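Local coordinates for Oxidored_FMN domain-containing protein (PDB 6L6J) that probably oxidises the amine of 6-hydroxypseudooxynicotine, using FMN and a [4Fe-4S] cluster and carrying ADP in a separate nucleotide site, at residues G521-Y526 against A544-T549. Sequence-based numbering, arbitrary orientation.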
ATOM      1  N   GLY A 521     -20.466   5.721  29.622  1.00 43.72           N
ATOM      2  CA  GLY A 521     -20.186   7.154  29.798  1.00 43.10           C
ATOM      3  C   GLY A 521     -19.345   7.698  28.662  1.00 44.26           C
ATOM      4  O   GLY A 521     -19.282   7.048  27.584  1.00 40.13           O
ATOM      5  N   SER A 522     -18.750   8.871  28.897  1.00 41.74           N
ATOM      6  CA  SER A 522     -17.924   9.621  27.929  1.00 38.55           C
ATOM      7  C   SER A 522     -16.486   9.117  28.061  1.00 40.92           C
ATOM      8  O   SER A 522     -16.128   8.618  29.134  1.00 43.88           O
ATOM      9  CB  SER A 522     -18.036  11.091  28.172  1.00 37.41           C
ATOM     10  OG  SER A 522     -17.596  11.399  29.489  1.00 37.50           O
ATOM     11  N   VAL A 523     -15.706   9.202  26.985  1.00 42.29           N
ATOM     12  CA  VAL A 523     -14.257   8.855  26.991  1.00 40.23           C
ATOM     13  C   VAL A 523     -13.553   9.717  25.936  1.00 38.50           C
ATOM     14  O   VAL A 523     -14.082   9.859  24.794  1.00 34.04           O
ATOM     15  CB  VAL A 523     -14.020   7.347  26.793  1.00 39.86           C
ATOM     16  CG1 VAL A 523     -14.822   6.797  25.632  1.00 43.62           C
ATOM     17  CG2 VAL A 523     -12.551   7.019  26.612  1.00 39.38           C
ATOM     18  N   ILE A 524     -12.427  10.306  26.351  1.00 37.00           N
ATOM     19  CA  ILE A 524     -11.480  11.051  25.472  1.00 37.33           C
ATOM     20  C   ILE A 524     -10.336  10.115  25.082  1.00 34.70           C
ATOM     21  O   ILE A 524      -9.668   9.550  25.994  1.00 35.03           O
ATOM     22  CB  ILE A 524     -10.956  12.327  26.151  1.00 36.95           C
ATOM     23  CG1 ILE A 524     -11.999  13.447  26.074  1.00 38.66           C
ATOM     24  CG2 ILE A 524      -9.631  12.737  25.534  1.00 36.40           C
ATOM     25  CD1 ILE A 524     -11.668  14.660  26.907  1.00 38.20           C
ATOM     26  N   VAL A 525     -10.135   9.949  23.776  1.00 32.74           N
ATOM     27  CA  VAL A 525      -8.949   9.236  23.211  1.00 32.41           C
ATOM     28  C   VAL A 525      -8.032  10.320  22.688  1.00 29.48           C
ATOM     29  O   VAL A 525      -8.492  11.098  21.847  1.00 30.62           O
ATOM     30  CB  VAL A 525      -9.315   8.220  22.114  1.00 31.35           C
ATOM     31  CG1 VAL A 525      -8.125   7.384  21.701  1.00 30.58           C
ATOM     32  CG2 VAL A 525     -10.448   7.315  22.558  1.00 31.75           C
ATOM     33  N   TYR A 526      -6.832  10.410  23.259  1.00 30.53           N
ATOM     34  CA  TYR A 526      -5.814  11.443  22.936  1.00 28.17           C
ATOM     35  C   TYR A 526      -4.767  10.786  22.046  1.00 28.97           C
ATOM     36  O   TYR A 526      -4.146   9.785  22.481  1.00 29.23           O
ATOM     37  CB  TYR A 526      -5.239  12.028  24.221  1.00 28.45           C
ATOM     38  CG  TYR A 526      -4.332  13.221  24.050  1.00 28.68           C
ATOM     39  CD1 TYR A 526      -4.698  14.312  23.276  1.00 27.53           C
ATOM     40  CD2 TYR A 526      -3.125  13.285  24.729  1.00 27.77           C
ATOM     41  CE1 TYR A 526      -3.867  15.415  23.162  1.00 28.04           C
ATOM     42  CE2 TYR A 526      -2.291  14.384  24.633  1.00 26.56           C
ATOM     43  CZ  TYR A 526      -2.660  15.447  23.838  1.00 27.56           C
ATOM     44  OH  TYR A 526      -1.818  16.515  23.738  1.00 31.95           O
ATOM     45  N   ALA A 544     -18.809  -0.217  22.007  1.00 28.34           N
ATOM     46  CA  ALA A 544     -19.103  -0.765  23.351  1.00 27.66           C
ATOM     47  C   ALA A 544     -20.244   0.033  24.003  1.00 28.27           C
ATOM     48  O   ALA A 544     -20.767  -0.440  25.033  1.00 28.24           O
ATOM     49  CB  ALA A 544     -17.861  -0.762  24.198  1.00 27.32           C
ATOM     50  N   GLY A 545     -20.615   1.184  23.421  1.00 27.97           N
ATOM     51  CA  GLY A 545     -21.682   2.074  23.906  1.00 26.77           C
ATOM     52  C   GLY A 545     -21.150   3.329  24.581  1.00 28.76           C
ATOM     53  O   GLY A 545     -21.990   4.137  25.054  1.00 29.49           O
ATOM     54  N   CYS A 546     -19.825   3.524  24.647  1.00 28.86           N
ATOM     55  CA  CYS A 546     -19.222   4.799  25.143  1.00 28.12           C
ATOM     56  C   CYS A 546     -19.451   5.913  24.116  1.00 28.62           C
ATOM     57  O   CYS A 546     -19.401   5.628  22.919  1.00 30.58           O
ATOM     58  CB  CYS A 546     -17.725   4.709  25.405  1.00 26.50           C
ATOM     59  SG  CYS A 546     -17.236   3.296  26.415  1.00 25.42           S
ATOM     60  N   LYS A 547     -19.714   7.130  24.587  1.00 31.51           N
ATOM     61  CA  LYS A 547     -19.625   8.370  23.779  1.00 32.67           C
ATOM     62  C   LYS A 547     -18.138   8.741  23.695  1.00 30.43           C
ATOM     63  O   LYS A 547     -17.570   9.089  24.741  1.00 26.47           O
ATOM     64  CB  LYS A 547     -20.483   9.480  24.392  1.00 34.44           C
ATOM     65  CG  LYS A 547     -20.226  10.888  23.859  1.00 39.62           C
ATOM     66  CD  LYS A 547     -20.753  11.148  22.460  1.00 42.80           C
ATOM     67  CE  LYS A 547     -20.040  12.296  21.766  1.00 47.52           C
ATOM     68  NZ  LYS A 547     -20.719  12.707  20.510  1.00 48.39           N
ATOM     69  N   VAL A 548     -17.546   8.641  22.495  1.00 28.74           N
ATOM     70  CA  VAL A 548     -16.101   8.917  22.247  1.00 28.56           C
ATOM     71  C   VAL A 548     -15.919  10.325  21.666  1.00 26.44           C
ATOM     72  O   VAL A 548     -16.640  10.662  20.708  1.00 24.61           O
ATOM     73  CB  VAL A 548     -15.464   7.851  21.329  1.00 28.78           C
ATOM     74  CG1 VAL A 548     -13.979   8.112  21.122  1.00 28.91           C
ATOM     75  CG2 VAL A 548     -15.666   6.451  21.876  1.00 28.25           C
ATOM     76  N   THR A 549     -14.948  11.072  22.202  1.00 24.65           N
ATOM     77  CA  THR A 549     -14.322  12.232  21.522  1.00 27.52           C
ATOM     78  C   THR A 549     -12.874  11.873  21.146  1.00 28.17           C
ATOM     79  O   THR A 549     -12.070  11.575  22.047  1.00 28.13           O
ATOM     80  CB  THR A 549     -14.382  13.501  22.387  1.00 27.63           C
ATOM     81  OG1 THR A 549     -15.738  13.905  22.554  1.00 29.61           O
ATOM     82  CG2 THR A 549     -13.649  14.680  21.793  1.00 27.35           C
TER
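Gly545 ends the helix before it in a Schellman motif, its phi of 105° turning the chain into the approach to strand 547-552. Cys546 comes next, setting CB against Val523 CG1 at 3.6 Å, while its CA-H faces Gly521 O. That same carbonyl accepts Lys547 N at 3.0 Å, a bent bond with the donor above the carbonyl plane. Lys547 O then receives Val523 N at 2.9 Å; this bond is equally bent at the hydrogen, though the donor lies nearly along the C=O axis, and Ser522 CA-H also points at this oxygen. The lysine chain leaves the contact, bent at chi2 (73°), and NZ forms a salt bridge with Glu580.

Val548 drops to the opposite face, beside Val523 and Val525. The side chains of Val548 and Val525 cross obliquely, with Val548 CG1, anti to the backbone N, 3.9 Å from Val525 CG2; Val548 CG2 meets Val523 CG1, also at 3.9 Å. Thr549 continues the pairing with two straighter bonds: its N gives to Val523 O at 3.0 Å and its O takes Val525 N at 3.1 Å. Its side chain shares a face with Ile524, their carbons only loosely apposed.

This is the parallel pairing of a beta-alpha-beta crossover in the OYE-like second alpha/beta domain. Helix 533-542 packs Ala538 and Leu541 against Val548, and Val537 and Leu541 against Val525; strand 612-621 flanks 522-527, and strand 580-582 flanks 547-552.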